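Local coordinates for protein metallopeptidase containing co-catalytic metalloactive site (Shewanella denitrificans OS217, PDB 3B2Y) that probably acts as a zinc-dependent metallocarboxypeptidase of the peptidase M14 family, with nickel occupying the metal site in this crystal, at residues A[11-16]-A[20-25]; A[44-49]-A[152-157]; A[82-87]-A[112-117]. All blocks are in the same frame, centred on the assembly; numbering follows the deposited sequence.

Contact 1 (A[11-16]-A[20-25]); sequences FVWQSE and CQSNDI
W13 and S22 grip each other twice. The backbone N of W13 donates to S22 OG (2.8 Å, N-H...O angle 159°), and the backbone N of S22 answers to W13 O (2.8 Å). S22 can reach back in this way because OG sits between its own backbone N and carbonyl carbon (chi1 60°), which turns the hydroxyl onto the neighbouring segment, beside CE3 at the edge of the W13 indole. A water extends the pairing by donating to F11 O and also lying 2.8 Å from S22 OG, so the hydroxyl has two polar partners; the S22 carbonyl itself turns to W84 NE1. Further along, the two segments form a short antiparallel hairpin. S15 and C20 are its hydrogen-bonded pair: S15 N to C20 O is short at 2.8 Å, whereas the return bond from C20 N to S15 O is weak at 3.3 Å. Q14 and Q21 are the non-hydrogen-bonded pair, and their side chains share one face. NE2 of one of two Q14 conformers meets a lone pair of Q21 OE1 at 2.6 Å, the amide planes 49° apart, a link left doubtful by the split side chain. The other end of the Q21 amide is also used, NE2 donating to N23 OD1 at 3.2 Å, while N23 ND2 bonds to K115 O. On the opposite face the buried S15 OG is satisfied by D254 and the backbone N of F18. With few apolar contacts, the hairpin depends mainly on polar pairing, and the S22 hydroxyl acts as a substitute strand acceptor where the regular ladder ends.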
loop_
_atom_site.group_PDB
_atom_site.type_symbol
_atom_site.label_atom_id
_atom_site.label_comp_id
_atom_site.label_asym_id
_atom_site.label_seq_id
_atom_site.Cartn_x
_atom_site.Cartn_y
_atom_site.Cartn_z
ATOM N N PHE A 11 5.666 14.394 -9.701
ATOM C CA PHE A 11 4.539 14.014 -10.556
ATOM C C PHE A 11 3.271 14.348 -9.804
ATOM O O PHE A 11 3.164 14.003 -8.617
ATOM C CB PHE A 11 4.532 12.517 -10.827
ATOM C CG PHE A 11 5.743 12.016 -11.536
ATOM C CD1 PHE A 11 6.883 11.709 -10.835
ATOM C CD2 PHE A 11 5.751 11.894 -12.916
ATOM C CE1 PHE A 11 8.018 11.237 -11.485
ATOM C CE2 PHE A 11 6.850 11.417 -13.567
ATOM C CZ PHE A 11 8.007 11.104 -12.846
ATOM N N VAL A 12 2.314 14.960 -10.506
ATOM C CA VAL A 12 1.017 15.355 -9.936
ATOM C C VAL A 12 -0.145 15.114 -10.955
ATOM O O VAL A 12 0.046 15.310 -12.155
ATOM C CB VAL A 12 1.071 16.829 -9.522
ATOM C CG1 VAL A 12 -0.262 17.355 -9.171
ATOM C CG2 VAL A 12 2.068 17.029 -8.327
ATOM N N TRP A 13 -1.339 14.815 -10.449
ATOM C CA TRP A 13 -2.548 14.555 -11.261
ATOM C C TRP A 13 -3.752 15.281 -10.642
ATOM O O TRP A 13 -3.722 15.637 -9.469
ATOM C CB TRP A 13 -2.814 13.038 -11.359
ATOM C CG TRP A 13 -1.694 12.290 -12.013
ATOM C CD1 TRP A 13 -1.545 12.037 -13.362
ATOM C CD2 TRP A 13 -0.540 11.717 -11.365
ATOM N NE1 TRP A 13 -0.370 11.349 -13.577
ATOM C CE2 TRP A 13 0.273 11.155 -12.379
ATOM C CE3 TRP A 13 -0.118 11.622 -10.015
ATOM C CZ2 TRP A 13 1.459 10.462 -12.088
ATOM C CZ3 TRP A 13 1.069 10.947 -9.730
ATOM C CH2 TRP A 13 1.841 10.367 -10.765
ATOM N N GLN A 14 -4.789 15.530 -11.450
ATOM C CA GLN A 14 -6.079 15.956 -10.913
ATOM C C GLN A 14 -6.940 14.734 -10.691
ATOM O O GLN A 14 -6.887 13.767 -11.458
ATOM C CB GLN A 14 -6.799 16.944 -11.844
ATOM C CG GLN A 14 -6.016 18.202 -12.141
ATOM C CD GLN A 14 -5.367 18.827 -10.899
ATOM O OE1 GLN A 14 -5.953 18.850 -9.787
ATOM N NE2 GLN A 14 -4.143 19.331 -11.085
ATOM N N SER A 15 -7.690 14.756 -9.597
ATOM C CA SER A 15 -8.703 13.730 -9.340
ATOM C C SER A 15 -10.072 14.336 -9.494
ATOM O O SER A 15 -10.376 15.342 -8.871
ATOM C CB SER A 15 -8.579 13.213 -7.922
ATOM O OG SER A 15 -9.591 12.235 -7.666
ATOM N N GLU A 16 -10.907 13.715 -10.311
ATOM C CA GLU A 16 -12.320 14.047 -10.336
ATOM C C GLU A 16 -13.069 13.390 -9.165
ATOM O O GLU A 16 -14.023 13.973 -8.672
ATOM C CB GLU A 16 -12.961 13.654 -11.665
ATOM C CG GLU A 16 -14.358 14.229 -11.862
ATOM N N CYS A 20 -9.666 17.274 -6.341
ATOM C CA CYS A 20 -8.489 17.977 -5.923
ATOM C C CYS A 20 -7.289 17.429 -6.640
ATOM O O CYS A 20 -7.389 16.458 -7.370
ATOM C CB CYS A 20 -8.328 17.801 -4.412
ATOM S SG CYS A 20 -8.039 16.137 -3.898
ATOM N N GLN A 21 -6.150 18.062 -6.422
ATOM C CA GLN A 21 -4.900 17.552 -6.905
ATOM C C GLN A 21 -4.375 16.436 -6.032
ATOM O O GLN A 21 -4.625 16.363 -4.794
ATOM C CB GLN A 21 -3.873 18.679 -6.927
ATOM C CG GLN A 21 -2.730 18.430 -7.887
ATOM C CD GLN A 21 -2.089 19.783 -8.356
ATOM O OE1 GLN A 21 -2.377 20.252 -9.439
ATOM N NE2 GLN A 21 -1.248 20.378 -7.522
ATOM N N SER A 22 -3.599 15.566 -6.663
ATOM C CA SER A 22 -3.109 14.399 -6.021
ATOM C C SER A 22 -2.189 14.605 -4.822
ATOM O O SER A 22 -2.024 13.698 -4.033
ATOM C CB SER A 22 -2.463 13.456 -7.049
ATOM O OG SER A 22 -1.391 14.025 -7.715
ATOM N N ASN A 23 -1.527 15.762 -4.746
ATOM C CA ASN A 23 -0.608 16.077 -3.655
ATOM C C ASN A 23 -1.232 16.991 -2.616
ATOM O O ASN A 23 -0.504 17.589 -1.810
ATOM C CB ASN A 23 0.730 16.631 -4.167
ATOM C CG ASN A 23 0.590 17.994 -4.758
ATOM O OD1 ASN A 23 -0.499 18.334 -5.235
ATOM N ND2 ASN A 23 1.656 18.798 -4.744
ATOM N N ASP A 24 -2.569 17.065 -2.617
ATOM C CA ASP A 24 -3.287 17.960 -1.697
ATOM C C ASP A 24 -3.411 17.186 -0.374
ATOM O O ASP A 24 -4.413 16.516 -0.063
ATOM C CB ASP A 24 -4.624 18.395 -2.263
ATOM C CG ASP A 24 -5.304 19.406 -1.423
ATOM O OD1 ASP A 24 -4.863 19.618 -0.270
ATOM O OD2 ASP A 24 -6.264 20.034 -1.942
ATOM N N ILE A 25 -2.342 17.288 0.399
ATOM C CA ILE A 25 -2.213 16.449 1.611
ATOM C C ILE A 25 -3.199 16.883 2.714
ATOM O O ILE A 25 -3.720 16.064 3.464
ATOM C CB ILE A 25 -0.735 16.461 2.105
ATOM C CG1 ILE A 25 -0.509 15.418 3.189
ATOM C CG2 ILE A 25 -0.313 17.806 2.592
ATOM C CD1 ILE A 25 0.998 15.077 3.434
HETATM O O HOH W 1 1.145 13.488 -6.782
#

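Contact 2 (A[44-49]-A[152-157]); sequences NTLGSV and LEHAQL
A classic beta bulge in the antiparallel hairpin of strands 42-49 and 52-58, where L46 and G47 both face I54, carries L46 onto H154, the N-cap residue of helix 155-161. The contact thus joins this two-stranded hairpin to the short turn between helices 146-152 and 155-161, away from the metal site. L46 lays one methyl over a face of the imidazole: CD2 stands 3.8 Å from the ring centroid and 13° off the ring normal, a CH-pi contact. CG of L46 lies beside the backbone N (chi1 -54°), and with chi2 at -168° it is CD2, not CD1, that lies over the ring. Its CB flanks the same imidazole, 3.9 Å from H154 ND1. At the rim of the ring CE1 of H154 comes to 3.2 Å from L46 O. The histidine ND1 is taken up on its own side of the contact by L150 O, a carbonyl of the preceding helix, which would hold the imidazole's rotation and keep its face presented to the leucine methyl. Beyond the histidine, L157 reaches in from the first turn of helix 155-161 and also packs on L56 and Q58 of the partner strand, so the helix spans both strands of the hairpin. L46 and L157 meet more loosely, through their CD2 methyls at 4.3 Å. N44 extends toward the same leucine, CG anti to the backbone N, and places its amide nitrogen ND2 3.4 Å from the CD2 methyl of L157.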
loop_
_atom_site.group_PDB
_atom_site.type_symbol
_atom_site.label_atom_id
_atom_site.label_comp_id
_atom_site.label_asym_id
_atom_site.label_seq_id
_atom_site.Cartn_x
_atom_site.Cartn_y
_atom_site.Cartn_z
ATOM N N ASN A 44 -3.594 5.240 15.869
ATOM C CA ASN A 44 -2.330 5.118 16.548
ATOM C C ASN A 44 -1.243 5.865 15.770
ATOM O O ASN A 44 -0.915 5.486 14.609
ATOM C CB ASN A 44 -1.922 3.665 16.653
ATOM C CG ASN A 44 -0.677 3.485 17.493
ATOM O OD1 ASN A 44 -0.013 4.471 17.893
ATOM N ND2 ASN A 44 -0.374 2.246 17.810
ATOM N N THR A 45 -0.771 6.967 16.329
ATOM C CA THR A 45 0.246 7.752 15.608
ATOM C C THR A 45 1.638 7.095 15.853
ATOM O O THR A 45 2.125 7.127 16.988
ATOM C CB THR A 45 0.210 9.202 16.033
ATOM O OG1 THR A 45 -1.099 9.785 15.765
ATOM C CG2 THR A 45 1.271 9.985 15.315
ATOM N N LEU A 46 2.245 6.574 14.812
ATOM C CA LEU A 46 3.573 5.883 14.858
ATOM C C LEU A 46 4.721 6.879 14.793
ATOM O O LEU A 46 5.821 6.569 15.203
ATOM C CB LEU A 46 3.763 4.873 13.713
ATOM C CG LEU A 46 2.693 3.780 13.530
ATOM C CD1 LEU A 46 3.070 2.672 12.607
ATOM C CD2 LEU A 46 2.312 3.254 14.944
ATOM N N GLY A 47 4.425 8.109 14.404
ATOM C CA GLY A 47 5.422 9.147 14.328
ATOM C C GLY A 47 4.891 10.287 13.501
ATOM O O GLY A 47 3.829 10.198 12.883
ATOM N N SER A 48 5.714 11.308 13.388
ATOM C CA SER A 48 5.349 12.514 12.643
ATOM C C SER A 48 6.575 13.204 12.103
ATOM O O SER A 48 7.625 13.171 12.745
ATOM C CB SER A 48 4.466 13.431 13.510
ATOM O OG SER A 48 5.097 14.288 14.392
ATOM N N VAL A 49 6.462 13.801 10.915
ATOM C CA VAL A 49 7.528 14.561 10.329
ATOM C C VAL A 49 6.913 15.770 9.626
ATOM O O VAL A 49 5.864 15.641 8.989
ATOM C CB VAL A 49 8.336 13.674 9.343
ATOM C CG1 VAL A 49 7.485 13.137 8.304
ATOM C CG2 VAL A 49 9.563 14.478 8.774
ATOM N N LEU A 152 9.854 0.737 12.398
ATOM C CA LEU A 152 10.601 -0.307 13.085
ATOM C C LEU A 152 10.496 -0.200 14.621
ATOM O O LEU A 152 10.604 -1.222 15.333
ATOM C CB LEU A 152 12.040 -0.338 12.552
ATOM C CG LEU A 152 12.293 -0.990 11.185
ATOM C CD1 LEU A 152 13.753 -0.836 10.768
ATOM C CD2 LEU A 152 11.893 -2.521 11.196
ATOM N N GLU A 153 10.261 1.002 15.156
ATOM C CA GLU A 153 9.974 1.236 16.595
ATOM C C GLU A 153 8.657 0.567 17.010
ATOM O O GLU A 153 8.445 0.352 18.182
ATOM C CB GLU A 153 9.914 2.745 16.932
ATOM C CG GLU A 153 11.274 3.476 16.913
ATOM C CD GLU A 153 11.237 4.924 17.519
ATOM O OE1 GLU A 153 10.174 5.602 17.440
ATOM O OE2 GLU A 153 12.274 5.376 18.099
ATOM N N HIS A 154 7.812 0.233 16.028
ATOM C CA HIS A 154 6.498 -0.388 16.222
ATOM C C HIS A 154 6.461 -1.700 15.477
ATOM O O HIS A 154 5.408 -2.191 15.067
ATOM C CB HIS A 154 5.438 0.568 15.706
ATOM C CG HIS A 154 5.396 1.839 16.478
ATOM N ND1 HIS A 154 6.108 2.970 16.114
ATOM C CD2 HIS A 154 4.792 2.136 17.646
ATOM C CE1 HIS A 154 5.901 3.916 17.008
ATOM N NE2 HIS A 154 5.088 3.444 17.932
ATOM N N ALA A 155 7.613 -2.333 15.352
ATOM C CA ALA A 155 7.664 -3.568 14.529
ATOM C C ALA A 155 6.686 -4.648 15.039
ATOM O O ALA A 155 6.012 -5.344 14.281
ATOM C CB ALA A 155 9.036 -4.109 14.553
ATOM N N GLN A 156 6.684 -4.873 16.322
ATOM C CA GLN A 156 5.869 -5.954 16.869
ATOM C C GLN A 156 4.400 -5.722 16.566
ATOM O O GLN A 156 3.684 -6.643 16.287
ATOM C CB GLN A 156 6.071 -6.028 18.360
ATOM C CG GLN A 156 5.699 -7.374 18.962
ATOM C CD GLN A 156 6.788 -7.869 19.901
ATOM O OE1 GLN A 156 7.007 -7.301 20.985
ATOM N NE2 GLN A 156 7.505 -8.912 19.474
ATOM N N LEU A 157 3.976 -4.474 16.676
ATOM C CA LEU A 157 2.590 -4.074 16.409
ATOM C C LEU A 157 2.299 -4.344 14.917
ATOM O O LEU A 157 1.257 -4.910 14.570
ATOM C CB LEU A 157 2.405 -2.629 16.777
ATOM C CG LEU A 157 1.052 -2.019 16.477
ATOM C CD1 LEU A 157 0.023 -2.635 17.395
ATOM C CD2 LEU A 157 1.139 -0.535 16.568
#

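Contact 3 (A[82-87]-A[112-117]); sequences GPWGML and TGFKAG
F114 crosses from helix 111-115 to P83 and W84 of helix 81-92. From CB the side chain runs straight out, CG lying anti to the backbone N (chi1 -179°), carrying the ring toward the facing helix. Along one side of the ring, CD1 lies 4.2 Å from P83 CG, and the next atom, CE1, meets the same CG at 4.0 Å. On the other side CD2 and CE2 pack against I25, CD2 3.9 Å from its CG1. The tip, CZ, reaches W84 at the pyrrole nitrogen, 3.4 Å from NE1, and also touches S22 O at 3.4 Å. NE1 lies near the phenyl plane, at the ring's edge, yet CZ approaches the indole obliquely: the five-membered ring of W84 and the phenyl ring lie at 33°, centroids 5.5 Å apart. Helix 81-92 is the helical link of a beta-alpha-beta crossover between parallel strands 68-73 and 102-106 of the central sheet, and the chain then turns into helix 111-115, so the contact brings this second helix back against the start of the first. Nickel lies about 10 Å from the P83 side chain; its ligands H76 and E79 precede helix 81-92. The indole N-H is engaged by S22 O, whereas F28 meets W84 edge-to-face and also touches F114 and P83. A leucine in place of W84 would remove the indole N-H and probably leave S22 O without that donor and the tip of F114 without the indole it rests against. Helix 111-115 ends in a Schellman motif, G117 taking positive phi and donating its backbone N to F114 O at 3.2 Å.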
loop_
_atom_site.group_PDB
_atom_site.type_symbol
_atom_site.label_atom_id
_atom_site.label_comp_id
_atom_site.label_asym_id
_atom_site.label_seq_id
_atom_site.Cartn_x
_atom_site.Cartn_y
_atom_site.Cartn_z
ATOM N N GLY A 82 -2.152 5.164 -4.595
ATOM C CA GLY A 82 -2.283 4.283 -3.440
ATOM C C GLY A 82 -3.086 4.892 -2.277
ATOM O O GLY A 82 -4.135 4.386 -1.901
ATOM N N PRO A 83 -2.571 5.968 -1.674
ATOM C CA PRO A 83 -3.270 6.533 -0.527
ATOM C C PRO A 83 -4.687 7.006 -0.913
ATOM O O PRO A 83 -5.638 6.748 -0.169
ATOM C CB PRO A 83 -2.362 7.670 -0.088
ATOM C CG PRO A 83 -1.055 7.294 -0.641
ATOM C CD PRO A 83 -1.330 6.696 -1.943
ATOM N N TRP A 84 -4.856 7.607 -2.104
ATOM C CA TRP A 84 -6.216 7.985 -2.537
ATOM C C TRP A 84 -7.095 6.734 -2.841
ATOM O O TRP A 84 -8.302 6.767 -2.608
ATOM C CB TRP A 84 -6.230 8.967 -3.725
ATOM C CG TRP A 84 -5.657 10.309 -3.407
ATOM C CD1 TRP A 84 -4.443 10.741 -3.720
ATOM C CD2 TRP A 84 -6.307 11.362 -2.705
ATOM N NE1 TRP A 84 -4.257 12.029 -3.283
ATOM C CE2 TRP A 84 -5.404 12.442 -2.656
ATOM C CE3 TRP A 84 -7.572 11.504 -2.107
ATOM C CZ2 TRP A 84 -5.695 13.602 -1.983
ATOM C CZ3 TRP A 84 -7.884 12.687 -1.466
ATOM C CH2 TRP A 84 -6.958 13.745 -1.442
ATOM N N GLY A 85 -6.459 5.665 -3.351
ATOM C CA GLY A 85 -7.093 4.351 -3.546
ATOM C C GLY A 85 -7.638 3.820 -2.240
ATOM O O GLY A 85 -8.784 3.333 -2.177
HETATM N N MSE A 86 -6.865 3.957 -1.166
HETATM C CA MSE A 86 -7.353 3.523 0.139
HETATM C C MSE A 86 -8.531 4.317 0.646
HETATM O O MSE A 86 -9.442 3.779 1.239
HETATM C CB MSE A 86 -6.234 3.535 1.166
HETATM C CG MSE A 86 -6.564 2.604 2.356
HETATM SE SE MSE A 86 -5.079 2.565 3.612
HETATM C CE MSE A 86 -3.684 2.074 2.263
ATOM N N LEU A 87 -8.497 5.624 0.452
ATOM C CA LEU A 87 -9.613 6.471 0.813
ATOM C C LEU A 87 -10.894 6.105 0.060
ATOM O O LEU A 87 -11.997 6.119 0.644
ATOM C CB LEU A 87 -9.229 7.933 0.624
ATOM C CG LEU A 87 -10.117 9.028 1.148
ATOM C CD1 LEU A 87 -10.534 8.765 2.598
ATOM C CD2 LEU A 87 -9.297 10.306 1.029
ATOM N N THR A 112 5.910 13.754 3.548
ATOM C CA THR A 112 6.705 14.836 2.912
ATOM C C THR A 112 6.903 14.617 1.369
ATOM O O THR A 112 6.754 15.552 0.602
ATOM C CB THR A 112 8.007 15.100 3.631
ATOM O OG1 THR A 112 8.920 14.012 3.458
ATOM C CG2 THR A 112 7.737 15.389 5.118
ATOM N N GLY A 113 7.119 13.369 0.963
ATOM C CA GLY A 113 7.207 12.967 -0.433
ATOM C C GLY A 113 5.861 13.119 -1.140
ATOM O O GLY A 113 5.808 13.592 -2.286
ATOM N N PHE A 114 4.783 12.725 -0.469
ATOM C CA PHE A 114 3.423 12.822 -0.985
ATOM C C PHE A 114 3.093 14.304 -1.300
ATOM O O PHE A 114 2.570 14.594 -2.355
ATOM C CB PHE A 114 2.460 12.219 0.012
ATOM C CG PHE A 114 1.022 12.233 -0.402
ATOM C CD1 PHE A 114 0.487 11.193 -1.156
ATOM C CD2 PHE A 114 0.178 13.230 0.043
ATOM C CE1 PHE A 114 -0.871 11.165 -1.471
ATOM C CE2 PHE A 114 -1.172 13.212 -0.271
ATOM C CZ PHE A 114 -1.692 12.165 -1.035
ATOM N N LYS A 115 3.382 15.195 -0.354
ATOM C CA LYS A 115 3.128 16.644 -0.517
ATOM C C LYS A 115 3.863 17.192 -1.731
ATOM O O LYS A 115 3.370 18.099 -2.434
ATOM C CB LYS A 115 3.540 17.397 0.783
ATOM C CG LYS A 115 3.375 18.889 0.731
ATOM C CD LYS A 115 3.730 19.517 2.090
ATOM C CE LYS A 115 3.937 21.007 1.956
ATOM N NZ LYS A 115 5.269 21.265 1.356
ATOM N N ALA A 116 5.063 16.699 -1.996
ATOM C CA ALA A 116 5.861 17.243 -3.079
ATOM C C ALA A 116 5.796 16.416 -4.359
ATOM O O ALA A 116 6.496 16.707 -5.335
ATOM C CB ALA A 116 7.282 17.397 -2.610
ATOM N N GLY A 117 4.956 15.390 -4.347
ATOM C CA GLY A 117 4.800 14.462 -5.458
ATOM C C GLY A 117 6.048 13.713 -5.941
ATOM O O GLY A 117 6.156 13.381 -7.128
#

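From the N terminus, contact 1 closes first, a hairpin with three residues between its segments, and it is complete before the other two open. Contact 2 then opens on strand 42-49 and closes a long loop of 102 residues at helix 155-161. Contact 3 is nested inside that loop, joining the start of helix 81-92 to helix 111-115. Although separate in sequence, contacts 1 and 3 touch, with centres 9 Å apart: F11 N lies 2.8 Å from G117 O, a probable hydrogen bond, and N23 CB packs on F114 O. Contacts 2 and 3 meet where V49 packs on T112. Segment 112-117 thus touches both the N-terminal hairpin and the separate hairpin of strands 42-49 and 52-58.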